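Local coordinates for protein intimin (PDB 6TQD) that is a bacterial cell-surface adhesin that probably attaches the pathogen to host cells, its extracellular juncture domains forming a constitutively extended part of the passenger, at residues Asn151-Thr156 / Gln183-Ala188; Asp108-Thr113 / Val136-Val141; Asp4-Asn9 / Ala83-Gly88; Glu128-Thr133 / Val202-Gln207. All blocks are in the same frame, centred on the assembly; numbering follows the deposited sequence.

From the N terminus, interaction 3 comes first. It joins residues 4-9 to 83-88 and closes a loop of 73 residues across the two sheets of the N-terminal domain. The chain then passes to the second domain, where the other three contacts lie. Interaction 2 joins residues 108-113 to residues 136-141, at the end of strand 130-138, and closes a loop of 22 residues. Interaction 4 uses an earlier part of strand 130-138 and packs it on the last strand, closing 68 residues, so interactions 2 and 4 cross along the sequence. Interaction 1 falls between the two segments of interaction 4, closes 26 residues and pairs two strands of one sheet. Interactions 1 and 4 touch through neighbouring strands 182-189 and 197-205.

Interaction 1 (Asn151-Thr156 / Gln183-Ala188); sequences NIVSGT and QVVVSA
N151 and S187 form an antiparallel hydrogen-bonded pair. S187 N donates to N151 O at 2.8 Å with 161° at the hydrogen. The return bond runs from N151 N to S187 O at 3.1 Å. Farther along, V185 O accepts from V153 N at 2.8 Å. It also takes a weak bond from S154 N, 3.5 Å long. V185 N donates in turn to S154 O. V153 and S154 therefore both face one residue, V185. This is a classic beta bulge between strands 147-154 and 182-189 of the bacterial Ig-like domain, and it shifts the register by one. Water 1 accepts from S187 OG and donates to N151 OD1. Water 3 joins T156 N to Q183 O, beyond the end of the strand at S154. V153 points toward the other strand, and its CG2 rests 3.6 Å from S187 CB. S154 OG (chi1 58°) stands between its own backbone N and carbonyl carbon. From there it lies 3.6 Å from both CB and CG2 of V185. On the face of I152 and V186, I152 CG2 meets V184 CG1 at 4.0 Å, the two side chains crossing at a slant. L176 of the facing sheet packs on I152, V184 and V186.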
loop_
_atom_site.group_PDB
_atom_site.type_symbol
_atom_site.label_atom_id
_atom_site.label_comp_id
_atom_site.label_asym_id
_atom_site.label_seq_id
_atom_site.Cartn_x
_atom_site.Cartn_y
_atom_site.Cartn_z
ATOM N N ASN A 151 -17.391 -11.621 7.033
ATOM C CA ASN A 151 -18.045 -12.885 6.730
ATOM C C ASN A 151 -17.169 -14.049 7.165
ATOM O O ASN A 151 -15.945 -13.990 7.054
ATOM C CB ASN A 151 -18.333 -13.000 5.226
ATOM C CG ASN A 151 -19.405 -12.037 4.763
ATOM O OD1 ASN A 151 -19.107 -10.979 4.205
ATOM N ND2 ASN A 151 -20.661 -12.391 5.005
ATOM N N ILE A 152 -17.806 -15.112 7.656
ATOM C CA ILE A 152 -17.104 -16.339 8.013
ATOM C C ILE A 152 -16.972 -17.180 6.743
ATOM O O ILE A 152 -17.976 -17.601 6.160
ATOM C CB ILE A 152 -17.820 -17.105 9.138
ATOM C CG1 ILE A 152 -17.776 -16.276 10.417
ATOM C CG2 ILE A 152 -17.138 -18.456 9.355
ATOM C CD1 ILE A 152 -18.625 -16.807 11.556
ATOM N N VAL A 153 -15.732 -17.400 6.305
ATOM C CA VAL A 153 -15.470 -18.149 5.083
ATOM C C VAL A 153 -15.580 -19.646 5.324
ATOM O O VAL A 153 -16.096 -20.391 4.479
ATOM C CB VAL A 153 -14.080 -17.772 4.533
ATOM C CG1 VAL A 153 -13.757 -18.597 3.302
ATOM C CG2 VAL A 153 -14.004 -16.285 4.245
ATOM N N SER A 154 -15.069 -20.114 6.457
ATOM C CA SER A 154 -15.098 -21.537 6.758
ATOM C C SER A 154 -15.057 -21.704 8.264
ATOM O O SER A 154 -14.475 -20.879 8.980
ATOM C CB SER A 154 -13.902 -22.269 6.139
ATOM O OG SER A 154 -12.674 -21.725 6.593
ATOM N N GLY A 155 -15.651 -22.787 8.729
ATOM C CA GLY A 155 -15.739 -23.083 10.147
ATOM C C GLY A 155 -17.064 -22.646 10.746
ATOM O O GLY A 155 -17.898 -22.004 10.104
ATOM N N THR A 156 -17.248 -23.009 12.021
ATOM C CA THR A 156 -18.489 -22.781 12.751
ATOM C C THR A 156 -18.216 -21.782 13.867
ATOM O O THR A 156 -17.483 -22.090 14.818
ATOM C CB THR A 156 -19.001 -24.095 13.337
ATOM O OG1 THR A 156 -19.206 -25.053 12.286
ATOM C CG2 THR A 156 -20.303 -23.870 14.101
ATOM N N GLN A 183 -11.006 -24.852 13.346
ATOM C CA GLN A 183 -10.432 -23.671 12.721
ATOM C C GLN A 183 -11.522 -22.820 12.080
ATOM O O GLN A 183 -12.518 -23.333 11.572
ATOM C CB GLN A 183 -9.428 -24.091 11.647
ATOM C CG GLN A 183 -8.114 -24.636 12.192
ATOM C CD GLN A 183 -7.085 -24.869 11.098
ATOM O OE1 GLN A 183 -7.301 -24.513 9.938
ATOM N NE2 GLN A 183 -5.962 -25.478 11.461
ATOM N N VAL A 184 -11.317 -21.501 12.102
ATOM C CA VAL A 184 -12.262 -20.554 11.522
ATOM C C VAL A 184 -11.480 -19.523 10.723
ATOM O O VAL A 184 -10.460 -19.012 11.194
ATOM C CB VAL A 184 -13.091 -19.847 12.616
ATOM C CG1 VAL A 184 -14.155 -18.959 11.992
ATOM C CG2 VAL A 184 -13.722 -20.856 13.571
ATOM N N VAL A 185 -11.954 -19.216 9.515
ATOM C CA VAL A 185 -11.401 -18.153 8.684
ATOM C C VAL A 185 -12.475 -17.092 8.512
ATOM O O VAL A 185 -13.596 -17.400 8.096
ATOM C CB VAL A 185 -10.934 -18.678 7.315
ATOM C CG1 VAL A 185 -10.489 -17.519 6.426
ATOM C CG2 VAL A 185 -9.800 -19.675 7.467
ATOM N N VAL A 186 -12.130 -15.847 8.838
ATOM C CA VAL A 186 -13.011 -14.702 8.669
ATOM C C VAL A 186 -12.413 -13.804 7.597
ATOM O O VAL A 186 -11.190 -13.730 7.451
ATOM C CB VAL A 186 -13.161 -13.915 9.986
ATOM C CG1 VAL A 186 -14.143 -12.788 9.816
ATOM C CG2 VAL A 186 -13.594 -14.849 11.119
ATOM N N SER A 187 -13.283 -13.126 6.839
ATOM C CA SER A 187 -12.847 -12.227 5.778
ATOM C C SER A 187 -13.441 -10.839 5.973
ATOM O O SER A 187 -14.463 -10.654 6.643
ATOM C CB SER A 187 -13.278 -12.754 4.405
ATOM O OG SER A 187 -14.678 -12.624 4.246
ATOM N N ALA A 188 -12.778 -9.859 5.345
ATOM C CA ALA A 188 -13.183 -8.461 5.357
ATOM C C ALA A 188 -13.149 -7.911 3.932
ATOM O O ALA A 188 -12.241 -8.227 3.164
ATOM C CB ALA A 188 -12.208 -7.640 6.226
HETATM O O HOH W 1 -15.955 -10.112 3.833
HETATM O O HOH W 2 -11.263 -23.052 8.643
HETATM O O HOH W 3 -14.762 -24.358 13.056
#

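Interaction 2 (Asp108-Thr113 / Val136-Val141); sequences DQVGVT and VKKNGV
V136 meets V110 and V112 of the other segment through its two methyl branches. The contact is a short antiparallel ladder between strands 111-117 and 130-138 of the Ig-like domain, and it runs into a tight beta hairpin. V136 CG1 lies 3.6 Å from V110 CG1. V136 CG2 is turned to V112 CG2, at 4.1 Å. K137 carries the backbone pairing. Its N donates to G111 O at 2.9 Å, and its O accepts from G111 N in an almost straight bond (178° at the hydrogen). The K137 side chain is extended beyond CG and crosses T113 at about a right angle. T113 OG1 lies 3.6 Å from K137 CE, and T113 CG2 lies against K137 CB and CG. K138 has CG anti to its backbone N (chi1 174°). Its chain runs past Q109 O to D108 O, with CE 3.5 Å from the latter. K138 also opens the type I' turn that ends at V141, and the two residues exchange backbone bonds. Inside the turn, N139 N donates to water 4, which in turn donates to Q109 O. The N139 amide reaches back to D108 with both its polar atoms. OD1 accepts from D108 N at 2.9 Å. ND2 donates at 2.9 Å to the anti side of D108 OD2, with the carboxylate and amide planes 68° apart.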
loop_
_atom_site.group_PDB
_atom_site.type_symbol
_atom_site.label_atom_id
_atom_site.label_comp_id
_atom_site.label_asym_id
_atom_site.label_seq_id
_atom_site.Cartn_x
_atom_site.Cartn_y
_atom_site.Cartn_z
ATOM N N ASP A 108 -5.002 2.635 -6.450
ATOM C CA ASP A 108 -6.087 3.602 -6.471
ATOM C C ASP A 108 -7.380 3.059 -5.875
ATOM O O ASP A 108 -8.397 3.770 -5.869
ATOM C CB ASP A 108 -6.401 4.154 -7.873
ATOM C CG ASP A 108 -5.250 4.953 -8.463
ATOM O OD1 ASP A 108 -5.085 4.930 -9.707
ATOM O OD2 ASP A 108 -4.505 5.598 -7.695
ATOM N N GLN A 109 -7.378 1.840 -5.351
ATOM C CA GLN A 109 -8.588 1.242 -4.804
ATOM C C GLN A 109 -8.688 1.556 -3.315
ATOM O O GLN A 109 -7.677 1.587 -2.612
ATOM C CB GLN A 109 -8.537 -0.269 -4.995
ATOM C CG GLN A 109 -9.740 -1.014 -4.435
ATOM C CD GLN A 109 -9.548 -2.512 -4.495
ATOM O OE1 GLN A 109 -10.002 -3.171 -5.420
ATOM N NE2 GLN A 109 -8.836 -3.040 -3.526
ATOM N N VAL A 110 -9.910 1.816 -2.847
ATOM C CA VAL A 110 -10.195 1.875 -1.412
ATOM C C VAL A 110 -10.430 0.429 -0.977
ATOM O O VAL A 110 -11.489 -0.136 -1.244
ATOM C CB VAL A 110 -11.392 2.770 -1.103
ATOM C CG1 VAL A 110 -11.717 2.724 0.380
ATOM C CG2 VAL A 110 -11.115 4.205 -1.561
ATOM N N GLY A 111 -9.440 -0.177 -0.324
ATOM C CA GLY A 111 -9.482 -1.600 -0.062
ATOM C C GLY A 111 -8.903 -1.954 1.296
ATOM O O GLY A 111 -8.123 -1.206 1.886
ATOM N N VAL A 112 -9.303 -3.128 1.778
ATOM C CA VAL A 112 -8.752 -3.677 3.017
ATOM C C VAL A 112 -7.325 -4.134 2.747
ATOM O O VAL A 112 -7.079 -4.980 1.876
ATOM C CB VAL A 112 -9.601 -4.849 3.518
ATOM C CG1 VAL A 112 -8.991 -5.439 4.802
ATOM C CG2 VAL A 112 -11.033 -4.420 3.758
ATOM N N THR A 113 -6.373 -3.582 3.489
ATOM C CA THR A 113 -4.979 -3.980 3.320
ATOM C C THR A 113 -4.503 -4.981 4.362
ATOM O O THR A 113 -3.516 -5.680 4.119
ATOM C CB THR A 113 -4.054 -2.757 3.370
ATOM O OG1 THR A 113 -4.239 -2.065 4.614
ATOM C CG2 THR A 113 -4.349 -1.807 2.227
ATOM N N VAL A 136 -8.288 -0.191 6.222
ATOM C CA VAL A 136 -8.650 0.187 4.861
ATOM C C VAL A 136 -7.748 1.330 4.425
ATOM O O VAL A 136 -7.682 2.361 5.101
ATOM C CB VAL A 136 -10.132 0.607 4.765
ATOM C CG1 VAL A 136 -10.458 1.072 3.343
ATOM C CG2 VAL A 136 -11.036 -0.542 5.178
ATOM N N LYS A 137 -7.087 1.165 3.282
ATOM C CA LYS A 137 -6.213 2.201 2.747
ATOM C C LYS A 137 -6.470 2.347 1.254
ATOM O O LYS A 137 -7.014 1.454 0.596
ATOM C CB LYS A 137 -4.721 1.870 2.947
ATOM C CG LYS A 137 -4.331 1.580 4.379
ATOM C CD LYS A 137 -2.848 1.287 4.473
ATOM C CE LYS A 137 -2.445 0.818 5.854
ATOM N NZ LYS A 137 -0.994 0.474 5.896
ATOM N N LYS A 138 -6.063 3.499 0.720
ATOM C CA LYS A 138 -5.945 3.721 -0.718
ATOM C C LYS A 138 -4.526 4.210 -0.940
ATOM O O LYS A 138 -4.153 5.256 -0.400
ATOM C CB LYS A 138 -6.941 4.778 -1.193
ATOM C CG LYS A 138 -6.789 5.176 -2.666
ATOM C CD LYS A 138 -7.772 6.283 -3.018
ATOM C CE LYS A 138 -7.564 6.804 -4.433
ATOM N NZ LYS A 138 -8.525 7.902 -4.744
ATOM N N ASN A 139 -3.742 3.433 -1.682
ATOM C CA ASN A 139 -2.332 3.749 -1.945
ATOM C C ASN A 139 -1.594 4.064 -0.643
ATOM O O ASN A 139 -0.851 5.044 -0.529
ATOM C CB ASN A 139 -2.211 4.887 -2.954
ATOM C CG ASN A 139 -2.821 4.532 -4.308
ATOM O OD1 ASN A 139 -2.848 3.375 -4.698
ATOM N ND2 ASN A 139 -3.334 5.533 -5.008
ATOM N N GLY A 140 -1.825 3.221 0.357
ATOM C CA GLY A 140 -1.122 3.310 1.617
ATOM C C GLY A 140 -1.656 4.319 2.599
ATOM O O GLY A 140 -1.103 4.423 3.698
ATOM N N VAL A 141 -2.717 5.049 2.264
ATOM C CA VAL A 141 -3.255 6.091 3.133
ATOM C C VAL A 141 -4.571 5.594 3.734
ATOM O O VAL A 141 -5.513 5.252 3.009
ATOM C CB VAL A 141 -3.469 7.403 2.366
ATOM C CG1 VAL A 141 -4.073 8.461 3.260
ATOM C CG2 VAL A 141 -2.146 7.887 1.767
HETATM O O HOH W 4 -5.125 1.182 -2.929
#

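Interaction 3 (Asp4-Asn9 / Ala83-Gly88); sequences DILSLN and AYDRNG
D85 and I5 meet at the D85 carboxylate, a flat group of this contact. Above its plane stands N87 N, 53° out of it, which donates to OD1 at 2.9 Å. This is an Asx turn, set within the type I turn from D85 to G88. OD1 also accepts from N89 N. On the other oxygen, OD2, the CG2 methyl of I5 comes within 3.9 Å. Water 5 donates to OD2 at 2.6 Å and also to I5 O. It bridges the two segments. The peptide joining Y84 to D85 is the second flat group. L6 CD2 lies against it, 3.7 Å from D85 N. The same methyl is 3.6 Å from A83 O and also touches D85 CB. L6 points its CB at strand 76-85, and CD2 is anti to CA (chi2 56° to CD1). Two residues on, L8 repeats this approach. Its CD2 is 3.8 Å from A83 N, and its CB is 4.3 Å from A83 CB. V28 and V94 pack on L8 from the two sheets. Strands 6-9 and 83-85 run nearly antiparallel with axes 7.6 Å apart. Each belongs to a different sheet. L6 and L8 point between the sheets from one side, A83 and D85 from the other. Such facing of two sheets is typical of a beta sandwich, consistent with an Ig-like fold in this N-terminal domain.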
loop_
_atom_site.group_PDB
_atom_site.type_symbol
_atom_site.label_atom_id
_atom_site.label_comp_id
_atom_site.label_asym_id
_atom_site.label_seq_id
_atom_site.Cartn_x
_atom_site.Cartn_y
_atom_site.Cartn_z
ATOM N N ASP A 4 12.319 30.729 -15.351
ATOM C CA ASP A 4 12.400 31.287 -16.697
ATOM C C ASP A 4 13.577 30.701 -17.479
ATOM O O ASP A 4 13.491 30.501 -18.691
ATOM C CB ASP A 4 12.524 32.808 -16.638
ATOM C CG ASP A 4 12.716 33.427 -18.007
ATOM O OD1 ASP A 4 11.708 33.626 -18.718
ATOM O OD2 ASP A 4 13.878 33.702 -18.375
ATOM N N ILE A 5 14.679 30.427 -16.788
ATOM C CA ILE A 5 15.806 29.762 -17.433
ATOM C C ILE A 5 15.651 28.246 -17.404
ATOM O O ILE A 5 15.891 27.572 -18.411
ATOM C CB ILE A 5 17.146 30.228 -16.825
ATOM C CG1 ILE A 5 17.437 31.671 -17.253
ATOM C CG2 ILE A 5 18.282 29.289 -17.239
ATOM C CD1 ILE A 5 18.664 32.279 -16.611
ATOM N N LEU A 6 15.226 27.670 -16.274
ATOM C CA LEU A 6 15.181 26.212 -16.160
ATOM C C LEU A 6 14.217 25.822 -15.055
ATOM O O LEU A 6 14.389 26.262 -13.913
ATOM C CB LEU A 6 16.578 25.677 -15.843
ATOM C CG LEU A 6 16.712 24.166 -15.722
ATOM C CD1 LEU A 6 16.211 23.489 -16.983
ATOM C CD2 LEU A 6 18.159 23.796 -15.425
ATOM N N SER A 7 13.226 25.004 -15.385
ATOM C CA SER A 7 12.282 24.500 -14.394
ATOM C C SER A 7 12.050 23.009 -14.606
ATOM O O SER A 7 12.144 22.493 -15.728
ATOM C CB SER A 7 10.934 25.232 -14.456
ATOM O OG SER A 7 10.229 24.928 -15.644
ATOM N N LEU A 8 11.781 22.313 -13.500
ATOM C CA LEU A 8 11.413 20.902 -13.486
ATOM C C LEU A 8 10.175 20.733 -12.617
ATOM O O LEU A 8 10.136 21.217 -11.481
ATOM C CB LEU A 8 12.556 20.078 -12.900
ATOM C CG LEU A 8 12.288 18.591 -12.664
ATOM C CD1 LEU A 8 12.017 17.856 -13.968
ATOM C CD2 LEU A 8 13.474 17.955 -11.924
ATOM N N ASN A 9 9.164 20.056 -13.145
ATOM C CA ASN A 9 7.981 19.692 -12.382
ATOM C C ASN A 9 7.708 18.209 -12.573
ATOM O O ASN A 9 7.933 17.664 -13.657
ATOM C CB ASN A 9 6.754 20.511 -12.807
ATOM C CG ASN A 9 6.830 21.975 -12.334
ATOM O OD1 ASN A 9 7.538 22.798 -12.920
ATOM N ND2 ASN A 9 6.089 22.304 -11.276
ATOM N N ALA A 83 17.170 18.774 -12.574
ATOM C CA ALA A 83 17.534 18.909 -13.979
ATOM C C ALA A 83 18.688 19.887 -14.126
ATOM O O ALA A 83 18.797 20.859 -13.374
ATOM C CB ALA A 83 16.341 19.395 -14.792
ATOM N N TYR A 84 19.566 19.619 -15.103
ATOM C CA TYR A 84 20.632 20.535 -15.469
ATOM C C TYR A 84 20.515 20.868 -16.953
ATOM O O TYR A 84 20.218 19.984 -17.779
ATOM C CB TYR A 84 22.023 19.937 -15.262
ATOM C CG TYR A 84 22.457 19.844 -13.824
ATOM C CD1 TYR A 84 22.005 18.824 -13.021
ATOM C CD2 TYR A 84 23.336 20.770 -13.272
ATOM C CE1 TYR A 84 22.400 18.719 -11.710
ATOM C CE2 TYR A 84 23.742 20.672 -11.952
ATOM C CZ TYR A 84 23.268 19.633 -11.180
ATOM O OH TYR A 84 23.645 19.490 -9.853
ATOM N N ASP A 85 20.812 22.119 -17.294
ATOM C CA ASP A 85 20.845 22.539 -18.693
ATOM C C ASP A 85 22.272 22.476 -19.232
ATOM O O ASP A 85 23.228 22.161 -18.521
ATOM C CB ASP A 85 20.182 23.903 -18.885
ATOM C CG ASP A 85 20.972 25.065 -18.302
ATOM O OD1 ASP A 85 22.175 24.912 -18.019
ATOM O OD2 ASP A 85 20.370 26.152 -18.147
ATOM N N ARG A 86 22.407 22.783 -20.521
ATOM C CA ARG A 86 23.706 22.695 -21.194
ATOM C C ARG A 86 24.713 23.725 -20.719
ATOM O O ARG A 86 25.899 23.575 -21.039
ATOM C CB ARG A 86 23.515 22.807 -22.709
ATOM C CG ARG A 86 23.042 21.523 -23.364
ATOM C CD ARG A 86 22.921 21.675 -24.879
ATOM N NE ARG A 86 21.730 22.423 -25.272
ATOM C CZ ARG A 86 21.368 22.653 -26.530
ATOM N NH1 ARG A 86 22.112 22.198 -27.530
ATOM N NH2 ARG A 86 20.263 23.339 -26.790
ATOM N N ASN A 87 24.283 24.761 -19.989
ATOM C CA ASN A 87 25.163 25.768 -19.409
ATOM C C ASN A 87 25.550 25.445 -17.972
ATOM O O ASN A 87 26.301 26.208 -17.359
ATOM C CB ASN A 87 24.483 27.135 -19.422
ATOM C CG ASN A 87 24.338 27.714 -20.822
ATOM O OD1 ASN A 87 24.619 27.042 -21.817
ATOM N ND2 ASN A 87 23.919 28.967 -20.901
ATOM N N GLY A 88 25.035 24.356 -17.414
ATOM C CA GLY A 88 25.356 23.990 -16.051
ATOM C C GLY A 88 24.415 24.520 -14.996
ATOM O O GLY A 88 24.658 24.271 -13.811
HETATM O O HOH W 5 18.105 26.277 -19.412
#

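Interaction 4 (Glu128-Thr133 / Val202-Gln207); sequences EAITYT and VIFVDQ
E128 touches F204 with its backbone O, which sits near the plane of the ring at its edge, 4.2 Å from CE1. The E128 carboxylate turns to partners beyond the two segments: OE1 forms a salt bridge with K119 NZ, and OE2 accepts from K123 N. K119 NZ also bonds A129 O, so one lysine grips two neighbouring residues, E128 and A129. The rest of the contact is mainly apolar. I130 is extended, with CD1 anti to CA (chi2 178°), and this methyl makes the contact. It lies 3.7 Å from V202 CG2 and 3.8 Å from F204 CZ, tip to tip with both side chains. Strands 130-133 and 202-205 run almost antiparallel, with axes 10.5 Å apart. They belong to opposite sheets of the Ig-like beta sandwich, and their side chains meet in its core. Y132 also reaches V202 with its hydroxyl end: Y132 OH is 3.2 Å from V202 CG2 and 3.4 Å from V202 CG1. This fit is tight for an oxygen against methyl groups. V202 holds CG2 between its backbone N and carbonyl carbon, and CG1 anti to that carbon (chi1 -60°). Both branches thereby face the hydroxyl. The Y132 ring also meets the ring of F115, their planes about 35° apart, and L176 packs on both Y132 and F204.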
loop_
_atom_site.group_PDB
_atom_site.type_symbol
_atom_site.label_atom_id
_atom_site.label_comp_id
_atom_site.label_asym_id
_atom_site.label_seq_id
_atom_site.Cartn_x
_atom_site.Cartn_y
_atom_site.Cartn_z
ATOM N N GLU A 128 -15.473 -16.751 24.951
ATOM C CA GLU A 128 -14.233 -16.028 24.707
ATOM C C GLU A 128 -14.241 -15.438 23.300
ATOM O O GLU A 128 -14.559 -16.127 22.332
ATOM C CB GLU A 128 -12.996 -16.902 24.876
ATOM C CG GLU A 128 -11.733 -16.038 24.737
ATOM C CD GLU A 128 -10.429 -16.748 25.029
ATOM O OE1 GLU A 128 -9.392 -16.045 25.067
ATOM O OE2 GLU A 128 -10.421 -17.984 25.206
ATOM N N ALA A 129 -13.898 -14.160 23.204
ATOM C CA ALA A 129 -13.953 -13.432 21.947
ATOM C C ALA A 129 -12.566 -13.299 21.346
ATOM O O ALA A 129 -11.588 -13.013 22.046
ATOM C CB ALA A 129 -14.535 -12.035 22.175
ATOM N N ILE A 130 -12.493 -13.511 20.033
ATOM C CA ILE A 130 -11.348 -13.116 19.214
ATOM C C ILE A 130 -11.755 -11.854 18.469
ATOM O O ILE A 130 -12.771 -11.842 17.764
ATOM C CB ILE A 130 -10.953 -14.234 18.241
ATOM C CG1 ILE A 130 -10.522 -15.488 19.016
ATOM C CG2 ILE A 130 -9.847 -13.755 17.306
ATOM C CD1 ILE A 130 -10.157 -16.664 18.130
ATOM N N THR A 131 -10.975 -10.786 18.623
ATOM C CA THR A 131 -11.314 -9.497 18.034
ATOM C C THR A 131 -10.458 -9.264 16.800
ATOM O O THR A 131 -9.224 -9.347 16.864
ATOM C CB THR A 131 -11.119 -8.358 19.029
ATOM O OG1 THR A 131 -11.948 -8.603 20.177
ATOM C CG2 THR A 131 -11.500 -7.033 18.405
ATOM N N TYR A 132 -11.115 -8.949 15.694
ATOM C CA TYR A 132 -10.461 -8.719 14.411
ATOM C C TYR A 132 -10.460 -7.235 14.090
ATOM O O TYR A 132 -11.417 -6.521 14.389
ATOM C CB TYR A 132 -11.192 -9.458 13.294
ATOM C CG TYR A 132 -11.033 -10.957 13.308
ATOM C CD1 TYR A 132 -11.733 -11.753 14.211
ATOM C CD2 TYR A 132 -10.196 -11.586 12.400
ATOM C CE1 TYR A 132 -11.582 -13.134 14.210
ATOM C CE2 TYR A 132 -10.043 -12.959 12.392
ATOM C CZ TYR A 132 -10.742 -13.732 13.297
ATOM O OH TYR A 132 -10.604 -15.106 13.304
ATOM N N THR A 133 -9.387 -6.780 13.444
ATOM C CA THR A 133 -9.240 -5.395 13.030
ATOM C C THR A 133 -8.911 -5.396 11.546
ATOM O O THR A 133 -7.938 -6.024 11.131
ATOM C CB THR A 133 -8.121 -4.694 13.806
ATOM O OG1 THR A 133 -8.404 -4.726 15.207
ATOM C CG2 THR A 133 -7.987 -3.240 13.352
ATOM N N VAL A 202 -7.831 -18.996 12.766
ATOM C CA VAL A 202 -7.713 -19.112 14.211
ATOM C C VAL A 202 -8.324 -20.451 14.588
ATOM O O VAL A 202 -9.040 -21.071 13.807
ATOM C CB VAL A 202 -8.407 -17.960 14.954
ATOM C CG1 VAL A 202 -7.795 -16.625 14.558
ATOM C CG2 VAL A 202 -9.905 -17.962 14.674
ATOM N N ILE A 203 -8.028 -20.901 15.798
ATOM C CA ILE A 203 -8.493 -22.201 16.267
ATOM C C ILE A 203 -9.185 -22.023 17.608
ATOM O O ILE A 203 -8.634 -21.394 18.519
ATOM C CB ILE A 203 -7.339 -23.221 16.359
ATOM C CG1 ILE A 203 -7.889 -24.606 16.699
ATOM C CG2 ILE A 203 -6.310 -22.778 17.394
ATOM C CD1 ILE A 203 -6.915 -25.733 16.398
ATOM N N PHE A 204 -10.372 -22.607 17.745
ATOM C CA PHE A 204 -11.061 -22.671 19.031
ATOM C C PHE A 204 -10.784 -24.038 19.645
ATOM O O PHE A 204 -10.885 -25.064 18.961
ATOM C CB PHE A 204 -12.562 -22.445 18.846
ATOM C CG PHE A 204 -12.928 -21.015 18.528
ATOM C CD1 PHE A 204 -13.155 -20.098 19.540
ATOM C CD2 PHE A 204 -13.025 -20.582 17.213
ATOM C CE1 PHE A 204 -13.490 -18.792 19.258
ATOM C CE2 PHE A 204 -13.355 -19.272 16.926
ATOM C CZ PHE A 204 -13.585 -18.373 17.944
ATOM N N VAL A 205 -10.425 -24.044 20.934
ATOM C CA VAL A 205 -9.878 -25.220 21.601
ATOM C C VAL A 205 -10.757 -25.612 22.783
ATOM O O VAL A 205 -11.225 -24.753 23.539
ATOM C CB VAL A 205 -8.431 -24.954 22.073
ATOM C CG1 VAL A 205 -7.792 -26.229 22.609
ATOM C CG2 VAL A 205 -7.591 -24.370 20.939
ATOM N N ASP A 206 -10.967 -26.910 22.948
ATOM C CA ASP A 206 -11.662 -27.408 24.126
ATOM C C ASP A 206 -10.678 -27.554 25.282
ATOM O O ASP A 206 -9.502 -27.886 25.093
ATOM C CB ASP A 206 -12.290 -28.776 23.860
ATOM C CG ASP A 206 -13.584 -28.686 23.080
ATOM O OD1 ASP A 206 -14.267 -27.643 23.168
ATOM O OD2 ASP A 206 -13.923 -29.669 22.387
ATOM N N GLN A 207 -11.170 -27.301 26.489
ATOM C CA GLN A 207 -10.336 -27.374 27.682
ATOM C C GLN A 207 -11.179 -27.207 28.940
ATOM O O GLN A 207 -12.342 -26.811 28.871
ATOM C CB GLN A 207 -9.251 -26.298 27.633
ATOM C CG GLN A 207 -9.780 -24.884 27.465
ATOM C CD GLN A 207 -8.674 -23.878 27.221
ATOM O OE1 GLN A 207 -8.261 -23.657 26.082
ATOM N NE2 GLN A 207 -8.183 -23.263 28.293
ATOM O OXT GLN A 207 -10.718 -27.465 30.051
#